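Long-range contacts in nascent polypeptide-associated complex protein (Methanothermobacter marburgensis, PDB 1TR8), which probably contacts nascent chains as they emerge from the ribosome, binds ribosomal RNA and works as a homodimer: residues A[25-36]-A[48-58]; A[70-78]-A[93-101]. All blocks are in the same frame, centred on the assembly; numbering follows the deposited sequence.

Contact 1 of 2, residues A[25-36]-A[48-58]; sequences KRKEIIIKNPKV and QVTGKARERSL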
loop_
_atom_site.group_PDB
_atom_site.type_symbol
_atom_site.label_atom_id
_atom_site.label_comp_id
_atom_site.label_asym_id
_atom_site.label_seq_id
_atom_site.Cartn_x
_atom_site.Cartn_y
_atom_site.Cartn_z
ATOM N N LYS A 25 -5.020 9.319 5.027
ATOM C CA LYS A 25 -6.397 8.869 4.839
ATOM C C LYS A 25 -7.026 9.466 3.580
ATOM O O LYS A 25 -7.722 8.777 2.820
ATOM C CB LYS A 25 -7.222 9.292 6.064
ATOM C CG LYS A 25 -8.691 8.927 6.001
ATOM C CD LYS A 25 -9.420 9.179 7.326
ATOM C CE LYS A 25 -9.622 10.670 7.637
ATOM N NZ LYS A 25 -10.857 10.907 8.458
ATOM N N ARG A 26 -6.793 10.756 3.372
ATOM C CA ARG A 26 -7.488 11.506 2.336
ATOM C C ARG A 26 -6.697 11.677 1.028
ATOM O O ARG A 26 -7.205 12.225 0.032
ATOM C CB ARG A 26 -7.815 12.897 2.883
ATOM C CG ARG A 26 -8.620 12.927 4.185
ATOM C CD ARG A 26 -9.096 14.324 4.576
ATOM N NE ARG A 26 -9.783 14.934 3.445
ATOM C CZ ARG A 26 -11.075 14.783 3.181
ATOM N NH1 ARG A 26 -11.864 14.128 4.019
ATOM N NH2 ARG A 26 -11.587 15.329 2.093
ATOM N N LYS A 27 -5.437 11.259 1.051
ATOM C CA LYS A 27 -4.565 11.540 -0.062
ATOM C C LYS A 27 -3.245 10.832 0.098
ATOM O O LYS A 27 -2.922 10.317 1.162
ATOM C CB LYS A 27 -4.308 13.048 -0.195
ATOM C CG LYS A 27 -3.325 13.622 0.816
ATOM C CD LYS A 27 -3.036 15.095 0.550
ATOM C CE LYS A 27 -1.894 15.636 1.438
ATOM N NZ LYS A 27 -1.841 17.145 1.464
ATOM N N GLU A 28 -2.501 10.828 -1.003
ATOM C CA GLU A 28 -1.155 10.345 -1.048
ATOM C C GLU A 28 -0.267 11.373 -1.761
ATOM O O GLU A 28 -0.707 12.102 -2.648
ATOM C CB GLU A 28 -1.146 8.992 -1.755
ATOM C CG GLU A 28 -2.203 8.051 -1.160
ATOM C CD GLU A 28 -2.211 6.659 -1.760
ATOM O OE1 GLU A 28 -1.808 6.529 -2.937
ATOM O OE2 GLU A 28 -2.669 5.712 -1.064
ATOM N N ILE A 29 0.984 11.443 -1.330
ATOM C CA ILE A 29 1.953 12.346 -1.895
ATOM C C ILE A 29 2.951 11.448 -2.601
ATOM O O ILE A 29 3.460 10.520 -2.004
ATOM C CB ILE A 29 2.650 13.190 -0.794
ATOM C CG1 ILE A 29 1.616 14.009 -0.021
ATOM C CG2 ILE A 29 3.700 14.116 -1.426
ATOM C CD1 ILE A 29 2.168 14.744 1.172
ATOM N N ILE A 30 3.201 11.713 -3.877
ATOM C CA ILE A 30 4.077 10.878 -4.671
ATOM C C ILE A 30 5.271 11.711 -5.133
ATOM O O ILE A 30 5.092 12.796 -5.707
ATOM C CB ILE A 30 3.302 10.325 -5.912
ATOM C CG1 ILE A 30 2.120 9.458 -5.472
ATOM C CG2 ILE A 30 4.204 9.521 -6.836
ATOM C CD1 ILE A 30 0.822 10.163 -5.644
ATOM N N ILE A 31 6.474 11.210 -4.847
ATOM C CA ILE A 31 7.708 11.811 -5.339
ATOM C C ILE A 31 8.422 10.872 -6.296
ATOM O O ILE A 31 8.903 9.808 -5.893
ATOM C CB ILE A 31 8.640 12.155 -4.169
ATOM C CG1 ILE A 31 7.857 12.915 -3.102
ATOM C CG2 ILE A 31 9.800 13.003 -4.677
ATOM C CD1 ILE A 31 8.673 13.301 -1.901
ATOM N N LYS A 32 8.582 11.307 -7.536
ATOM C CA LYS A 32 9.237 10.494 -8.558
ATOM C C LYS A 32 10.754 10.691 -8.602
ATOM O O LYS A 32 11.255 11.791 -8.453
ATOM C CB LYS A 32 8.630 10.763 -9.936
ATOM C CG LYS A 32 7.292 10.053 -10.130
ATOM C CD LYS A 32 6.222 10.945 -10.755
ATOM C CE LYS A 32 4.841 10.661 -10.143
ATOM N NZ LYS A 32 3.711 11.459 -10.749
ATOM N N ASN A 33 11.479 9.586 -8.715
ATOM C CA ASN A 33 12.926 9.614 -8.783
ATOM C C ASN A 33 13.515 10.599 -7.778
ATOM O O ASN A 33 14.266 11.512 -8.124
ATOM C CB ASN A 33 13.370 9.936 -10.213
ATOM C CG ASN A 33 13.013 8.821 -11.191
ATOM O OD1 ASN A 33 12.311 9.044 -12.187
ATOM N ND2 ASN A 33 13.479 7.608 -10.896
ATOM N N PRO A 34 13.171 10.403 -6.516
ATOM C CA PRO A 34 13.718 11.219 -5.457
ATOM C C PRO A 34 15.158 10.882 -5.143
ATOM O O PRO A 34 15.652 9.810 -5.510
ATOM C CB PRO A 34 12.836 10.839 -4.272
ATOM C CG PRO A 34 12.411 9.472 -4.557
ATOM C CD PRO A 34 12.223 9.399 -6.010
ATOM N N LYS A 35 15.823 11.806 -4.463
ATOM C CA LYS A 35 17.072 11.518 -3.787
ATOM C C LYS A 35 16.755 11.110 -2.341
ATOM O O LYS A 35 15.945 11.747 -1.664
ATOM C CB LYS A 35 17.979 12.746 -3.825
ATOM C CG LYS A 35 19.218 12.567 -2.971
ATOM C CD LYS A 35 20.469 13.167 -3.606
ATOM C CE LYS A 35 21.687 12.547 -2.930
ATOM N NZ LYS A 35 21.260 11.367 -2.084
ATOM N N VAL A 36 17.358 10.021 -1.882
ATOM C CA VAL A 36 17.031 9.468 -0.579
ATOM C C VAL A 36 18.281 9.123 0.232
ATOM O O VAL A 36 19.194 8.463 -0.257
ATOM C CB VAL A 36 16.155 8.201 -0.688
ATOM C CG1 VAL A 36 15.819 7.671 0.695
ATOM C CG2 VAL A 36 14.887 8.460 -1.491
ATOM N N GLN A 48 15.486 10.626 4.727
ATOM C CA GLN A 48 15.322 11.929 4.082
ATOM C C GLN A 48 15.126 11.746 2.580
ATOM O O GLN A 48 15.996 11.221 1.885
ATOM C CB GLN A 48 16.521 12.837 4.293
ATOM C CG GLN A 48 16.732 13.277 5.708
ATOM C CD GLN A 48 17.553 14.555 5.802
ATOM O OE1 GLN A 48 17.172 15.480 6.520
ATOM N NE2 GLN A 48 18.636 14.637 5.034
ATOM N N VAL A 49 14.041 12.338 2.097
ATOM C CA VAL A 49 13.520 12.134 0.754
ATOM C C VAL A 49 13.278 13.488 0.136
ATOM O O VAL A 49 12.439 14.256 0.587
ATOM C CB VAL A 49 12.175 11.405 0.761
ATOM C CG1 VAL A 49 11.662 11.207 -0.669
ATOM C CG2 VAL A 49 12.309 10.087 1.436
ATOM N N THR A 50 14.020 13.751 -0.925
ATOM C CA THR A 50 13.957 15.013 -1.625
ATOM C C THR A 50 13.597 14.771 -3.088
ATOM O O THR A 50 14.166 13.912 -3.760
ATOM C CB THR A 50 15.320 15.695 -1.502
ATOM O OG1 THR A 50 15.596 15.926 -0.113
ATOM C CG2 THR A 50 15.314 17.066 -2.149
ATOM N N GLY A 51 12.636 15.546 -3.561
ATOM C CA GLY A 51 12.248 15.529 -4.962
ATOM C C GLY A 51 11.005 16.374 -5.129
ATOM O O GLY A 51 10.521 16.966 -4.178
ATOM N N LYS A 52 10.514 16.465 -6.354
ATOM C CA LYS A 52 9.307 17.220 -6.624
ATOM C C LYS A 52 8.089 16.349 -6.321
ATOM O O LYS A 52 8.005 15.182 -6.721
ATOM C CB LYS A 52 9.336 17.774 -8.051
ATOM C CG LYS A 52 10.597 18.619 -8.296
ATOM C CD LYS A 52 10.493 19.567 -9.487
ATOM C CE LYS A 52 10.147 21.014 -9.082
ATOM N NZ LYS A 52 8.760 21.157 -8.518
ATOM N N ALA A 53 7.177 16.913 -5.542
ATOM C CA ALA A 53 6.042 16.183 -5.022
ATOM C C ALA A 53 4.791 16.454 -5.830
ATOM O O ALA A 53 4.584 17.583 -6.313
ATOM C CB ALA A 53 5.815 16.569 -3.589
ATOM N N ARG A 54 3.974 15.409 -5.968
ATOM C CA ARG A 54 2.626 15.503 -6.521
ATOM C C ARG A 54 1.606 14.832 -5.592
ATOM O O ARG A 54 1.949 13.950 -4.791
ATOM C CB ARG A 54 2.565 14.826 -7.891
ATOM C CG ARG A 54 3.329 15.534 -8.975
ATOM C CD ARG A 54 3.119 14.878 -10.352
ATOM N NE ARG A 54 3.657 15.690 -11.430
ATOM C CZ ARG A 54 4.926 15.662 -11.800
ATOM N NH1 ARG A 54 5.781 14.847 -11.192
ATOM N NH2 ARG A 54 5.348 16.429 -12.793
ATOM N N GLU A 55 0.363 15.296 -5.689
ATOM C CA GLU A 55 -0.723 14.840 -4.837
ATOM C C GLU A 55 -1.751 14.058 -5.612
ATOM O O GLU A 55 -2.111 14.428 -6.721
ATOM C CB GLU A 55 -1.460 16.003 -4.211
ATOM C CG GLU A 55 -0.593 16.786 -3.265
ATOM C CD GLU A 55 -1.404 17.760 -2.458
ATOM O OE1 GLU A 55 -2.380 18.315 -3.023
ATOM O OE2 GLU A 55 -1.080 17.886 -1.259
ATOM N N ARG A 56 -2.297 13.061 -4.926
ATOM C CA ARG A 56 -3.312 12.139 -5.444
ATOM C C ARG A 56 -4.356 11.970 -4.359
ATOM O O ARG A 56 -4.032 11.483 -3.288
ATOM C CB ARG A 56 -2.627 10.801 -5.654
ATOM C CG ARG A 56 -3.429 9.796 -6.368
ATOM C CD ARG A 56 -2.533 8.735 -6.968
ATOM N NE ARG A 56 -1.885 7.943 -5.946
ATOM C CZ ARG A 56 -0.893 7.107 -6.185
ATOM N NH1 ARG A 56 -0.388 7.024 -7.409
ATOM N NH2 ARG A 56 -0.387 6.387 -5.195
ATOM N N SER A 57 -5.584 12.400 -4.594
ATOM C CA SER A 57 -6.598 12.367 -3.544
ATOM C C SER A 57 -7.323 11.012 -3.492
ATOM O O SER A 57 -7.272 10.240 -4.451
ATOM C CB SER A 57 -7.586 13.514 -3.718
ATOM O OG SER A 57 -8.489 13.226 -4.760
ATOM N N LEU A 58 -7.826 10.666 -2.311
ATOM C CA LEU A 58 -8.547 9.410 -2.101
ATOM C C LEU A 58 -9.969 9.685 -1.617
ATOM O O LEU A 58 -10.172 10.483 -0.721
ATOM C CB LEU A 58 -7.826 8.532 -1.075
ATOM C CG LEU A 58 -6.958 7.420 -1.676
ATOM C CD1 LEU A 58 -5.713 7.966 -2.293
ATOM C CD2 LEU A 58 -6.621 6.362 -0.636
#

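Contact 2 of 2, residues A[70-78]-A[93-101]; sequences ELVMNQTGA and DLAEAIMRL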
loop_
_atom_site.group_PDB
_atom_site.type_symbol
_atom_site.label_atom_id
_atom_site.label_comp_id
_atom_site.label_asym_id
_atom_site.label_seq_id
_atom_site.Cartn_x
_atom_site.Cartn_y
_atom_site.Cartn_z
ATOM N N GLU A 70 -31.031 13.351 -3.561
ATOM C CA GLU A 70 -32.156 14.254 -3.848
ATOM C C GLU A 70 -32.546 15.088 -2.635
ATOM O O GLU A 70 -32.682 16.300 -2.734
ATOM C CB GLU A 70 -33.374 13.456 -4.318
ATOM C CG GLU A 70 -33.272 13.014 -5.764
ATOM C CD GLU A 70 -34.364 12.033 -6.155
ATOM O OE1 GLU A 70 -35.435 11.993 -5.482
ATOM O OE2 GLU A 70 -34.148 11.299 -7.150
ATOM N N LEU A 71 -32.695 14.429 -1.493
ATOM C CA LEU A 71 -33.094 15.097 -0.244
ATOM C C LEU A 71 -32.099 16.185 0.164
ATOM O O LEU A 71 -32.470 17.320 0.486
ATOM C CB LEU A 71 -33.225 14.069 0.880
ATOM C CG LEU A 71 -34.083 14.449 2.091
ATOM C CD1 LEU A 71 -34.762 13.219 2.639
ATOM C CD2 LEU A 71 -33.279 15.093 3.180
ATOM N N VAL A 72 -30.818 15.853 0.070
ATOM C CA VAL A 72 -29.772 16.808 0.424
ATOM C C VAL A 72 -29.737 17.999 -0.550
ATOM O O VAL A 72 -29.574 19.139 -0.138
ATOM C CB VAL A 72 -28.374 16.134 0.476
ATOM C CG1 VAL A 72 -27.298 17.158 0.805
ATOM C CG2 VAL A 72 -28.350 15.015 1.487
HETATM N N MSE A 73 -29.893 17.730 -1.838
HETATM C CA MSE A 73 -29.920 18.786 -2.841
HETATM C C MSE A 73 -31.087 19.746 -2.593
HETATM O O MSE A 73 -30.929 20.963 -2.674
HETATM C CB MSE A 73 -30.076 18.170 -4.232
HETATM C CG MSE A 73 -28.893 17.361 -4.695
HETATM SE SE MSE A 73 -29.213 16.593 -6.468
HETATM C CE MSE A 73 -30.512 15.408 -6.110
ATOM N N ASN A 74 -32.269 19.186 -2.359
ATOM C CA ASN A 74 -33.488 19.978 -2.272
ATOM C C ASN A 74 -33.569 20.757 -0.962
ATOM O O ASN A 74 -34.228 21.784 -0.880
ATOM C CB ASN A 74 -34.729 19.095 -2.490
ATOM C CG ASN A 74 -34.926 18.704 -3.970
ATOM O OD1 ASN A 74 -34.087 18.994 -4.828
ATOM N ND2 ASN A 74 -36.043 18.061 -4.266
ATOM N N GLN A 75 -32.883 20.253 0.053
ATOM C CA GLN A 75 -32.883 20.845 1.383
ATOM C C GLN A 75 -31.787 21.887 1.525
ATOM O O GLN A 75 -31.891 22.782 2.350
ATOM C CB GLN A 75 -32.653 19.781 2.464
ATOM C CG GLN A 75 -33.927 19.165 3.043
ATOM C CD GLN A 75 -35.035 20.185 3.266
ATOM O OE1 GLN A 75 -34.895 21.120 4.068
ATOM N NE2 GLN A 75 -36.135 20.005 2.555
ATOM N N THR A 76 -30.718 21.755 0.759
ATOM C CA THR A 76 -29.618 22.713 0.861
ATOM C C THR A 76 -29.408 23.536 -0.405
ATOM O O THR A 76 -28.618 24.472 -0.398
ATOM C CB THR A 76 -28.307 21.998 1.270
ATOM O OG1 THR A 76 -27.772 21.246 0.172
ATOM C CG2 THR A 76 -28.570 20.980 2.359
ATOM N N GLY A 77 -30.093 23.179 -1.489
ATOM C CA GLY A 77 -29.834 23.786 -2.793
ATOM C C GLY A 77 -28.481 23.423 -3.400
ATOM O O GLY A 77 -27.964 24.145 -4.262
ATOM N N ALA A 78 -27.899 22.297 -2.987
ATOM C CA ALA A 78 -26.573 21.948 -3.474
ATOM C C ALA A 78 -26.683 21.219 -4.808
ATOM O O ALA A 78 -27.727 20.659 -5.144
ATOM C CB ALA A 78 -25.852 21.096 -2.463
ATOM N N ASP A 93 -24.448 9.593 6.200
ATOM C CA ASP A 93 -25.247 10.204 7.241
ATOM C C ASP A 93 -25.876 11.480 6.712
ATOM O O ASP A 93 -25.188 12.438 6.333
ATOM C CB ASP A 93 -24.404 10.502 8.471
ATOM C CG ASP A 93 -25.241 10.952 9.656
ATOM O OD1 ASP A 93 -26.051 11.903 9.537
ATOM O OD2 ASP A 93 -25.131 10.408 10.769
ATOM N N LEU A 94 -27.203 11.473 6.706
ATOM C CA LEU A 94 -27.982 12.522 6.060
ATOM C C LEU A 94 -27.998 13.808 6.884
ATOM O O LEU A 94 -27.795 14.888 6.362
ATOM C CB LEU A 94 -29.409 12.005 5.844
ATOM C CG LEU A 94 -30.213 12.668 4.734
ATOM C CD1 LEU A 94 -29.584 12.493 3.356
ATOM C CD2 LEU A 94 -31.594 12.065 4.727
ATOM N N ALA A 95 -28.240 13.692 8.181
ATOM C CA ALA A 95 -28.229 14.855 9.043
ATOM C C ALA A 95 -26.947 15.656 8.843
ATOM O O ALA A 95 -27.003 16.859 8.621
ATOM C CB ALA A 95 -28.360 14.440 10.482
ATOM N N GLU A 96 -25.802 14.985 8.930
ATOM C CA GLU A 96 -24.518 15.659 8.870
ATOM C C GLU A 96 -24.231 16.211 7.468
ATOM O O GLU A 96 -23.620 17.262 7.327
ATOM C CB GLU A 96 -23.411 14.703 9.275
ATOM C CG GLU A 96 -23.499 14.266 10.721
ATOM C CD GLU A 96 -22.665 13.039 11.011
ATOM O OE1 GLU A 96 -21.909 12.586 10.108
ATOM O OE2 GLU A 96 -22.746 12.555 12.163
ATOM N N ALA A 97 -24.640 15.475 6.438
ATOM C CA ALA A 97 -24.469 15.911 5.063
ATOM C C ALA A 97 -25.181 17.240 4.875
ATOM O O ALA A 97 -24.603 18.178 4.339
ATOM C CB ALA A 97 -25.030 14.857 4.103
ATOM N N ILE A 98 -26.402 17.329 5.410
ATOM C CA ILE A 98 -27.212 18.556 5.361
ATOM C C ILE A 98 -26.549 19.715 6.107
ATOM O O ILE A 98 -26.439 20.828 5.567
ATOM C CB ILE A 98 -28.649 18.263 5.883
ATOM C CG1 ILE A 98 -29.447 17.529 4.798
ATOM C CG2 ILE A 98 -29.397 19.531 6.290
ATOM C CD1 ILE A 98 -30.763 16.952 5.284
HETATM N N MSE A 99 -26.082 19.433 7.323
HETATM C CA MSE A 99 -25.452 20.436 8.156
HETATM C C MSE A 99 -24.184 20.979 7.513
HETATM O O MSE A 99 -23.924 22.171 7.598
HETATM C CB MSE A 99 -25.185 19.903 9.568
HETATM C CG MSE A 99 -26.484 19.762 10.352
HETATM SE SE MSE A 99 -26.293 19.081 12.155
HETATM C CE MSE A 99 -25.939 20.669 13.102
ATOM N N ARG A 100 -23.434 20.138 6.807
ATOM C CA ARG A 100 -22.186 20.627 6.244
ATOM C C ARG A 100 -22.384 21.475 4.977
ATOM O O ARG A 100 -21.495 22.203 4.589
ATOM C CB ARG A 100 -21.142 19.505 6.070
ATOM C CG ARG A 100 -21.275 18.622 4.870
ATOM C CD ARG A 100 -20.246 17.479 4.832
ATOM N NE ARG A 100 -18.947 17.886 4.295
ATOM C CZ ARG A 100 -17.791 17.795 4.950
ATOM N NH1 ARG A 100 -17.748 17.317 6.187
ATOM N NH2 ARG A 100 -16.667 18.195 4.373
ATOM N N LEU A 101 -23.576 21.452 4.392
ATOM C CA LEU A 101 -23.863 22.189 3.169
ATOM C C LEU A 101 -24.858 23.327 3.398
ATOM O O LEU A 101 -25.218 23.632 4.546
ATOM C CB LEU A 101 -24.425 21.220 2.133
ATOM C CG LEU A 101 -23.441 20.264 1.449
ATOM C CD1 LEU A 101 -24.206 19.267 0.590
ATOM C CD2 LEU A 101 -22.425 21.027 0.612
#

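Contact 1 of 2, residues A[25-36]-A[48-58]
Glu-28 and Arg-56 face each other in an antiparallel beta ladder of the NAC domain. Strand 27-32 pairs here with strand 53-58; past a break near Gly-51, Lys-35 pairs with Thr-50. One tight part is the cluster of Glu-28, Ile-30 and Arg-56. Arg-56 NH2 gives a 2.7 Å bond to Glu-28 OE1, which lies close to the guanidinium plane; NE adds a weak bond to the same oxygen. Ile-30 CD1 sits over the centre of one guanidinium face and is 3.5 Å from Arg-56 CB. The bend at chi3 (67°) folds the guanidinium back over this methyl. Glu-28 OE2 takes a second salt bridge from Arg-56 of the second subunit, so one buried carboxylate serves two chains. With an alanine in place of Arg-56, Glu-28 would probably lose its salt bridge here and, the subunits being alike, the one across the interface, and the Ile-30 methyl would lose the flat group over it. The opposite face is also tight: Ile-31 CG2 lies 3.5 Å from Gly-51 CA, and Tyr-47 of the third subunit packs on Ile-29 and Ile-31. Lys-32 lies on the solvent side, its NZ 4.0 Å from Arg-54 NH1, a pair of like charges. On the face of Ile-29 and Ala-53, Lys-27 reaches diagonally: its NZ meets Glu-55 OE2 at 2.9 Å, on the syn side and 35° out of the carboxylate plane.

Contact 2 of 2, residues A[70-78]-A[93-101]
Val-72 packs against Leu-94 in a helix-helix contact of the UBA domain. The short helical segments 70-76 and 94-100 run in the same general direction, 34° apart, with their axes 9.8 Å from each other at closest approach. The contact between them is apolar. Val-72 CG2 presses on Leu-94 CD1 at 3.4 Å, tighter than usual for two methyls; the two side chains lie alongside, pointing opposite ways. Val-72 CG1, anti to the backbone N (chi1 178°), meets Leu-101 CD1 at 3.7 Å. Leu-71 CD2 touches both Leu-94 CD2 and Ile-98 CD1. Ala-78 CB closes on Leu-101 CD1 at 3.9 Å.

No hydrogen bond crosses between the two segments. Thr-76 OG1 donates to Val-72 O at 2.8 Å. Thr-76 N bonds the same oxygen from the opposite face of the carbonyl plane. The OG1 bond holds the side chain's rotation (chi1 74°), with Thr-76 CG2 3.9 Å from Ile-98 O. Asp-93 is the N-cap of helix 94-100; its OD1 accepts from Glu-96 N at 3.2 Å.

Helix 80-89 completes the three-helix bundle: Val-72 packs on its Ala-83, and Leu-101 on its Ala-86.

Overall arrangement
From the N terminus the chain forms strands 12-14 and 19-23, then turns into strand 27-32. Contact 1 closes the hairpin of strands 35-41 and 44-51, from its base outward into strands 27-32 and 53-61. Strand 53-61 then leads into helix 66-76, where contact 2 begins. Contact 2 closes over helix 80-89 and brings the last helix beside the first of the UBA domain. The two contacts lie in series, neither nested nor crossed. Their centres are about 34 Å apart, on opposite sides of the chain's centre. Contact 1 ties strands of the NAC domain and adjoins two other subunits; contact 2 ties helices within one chain.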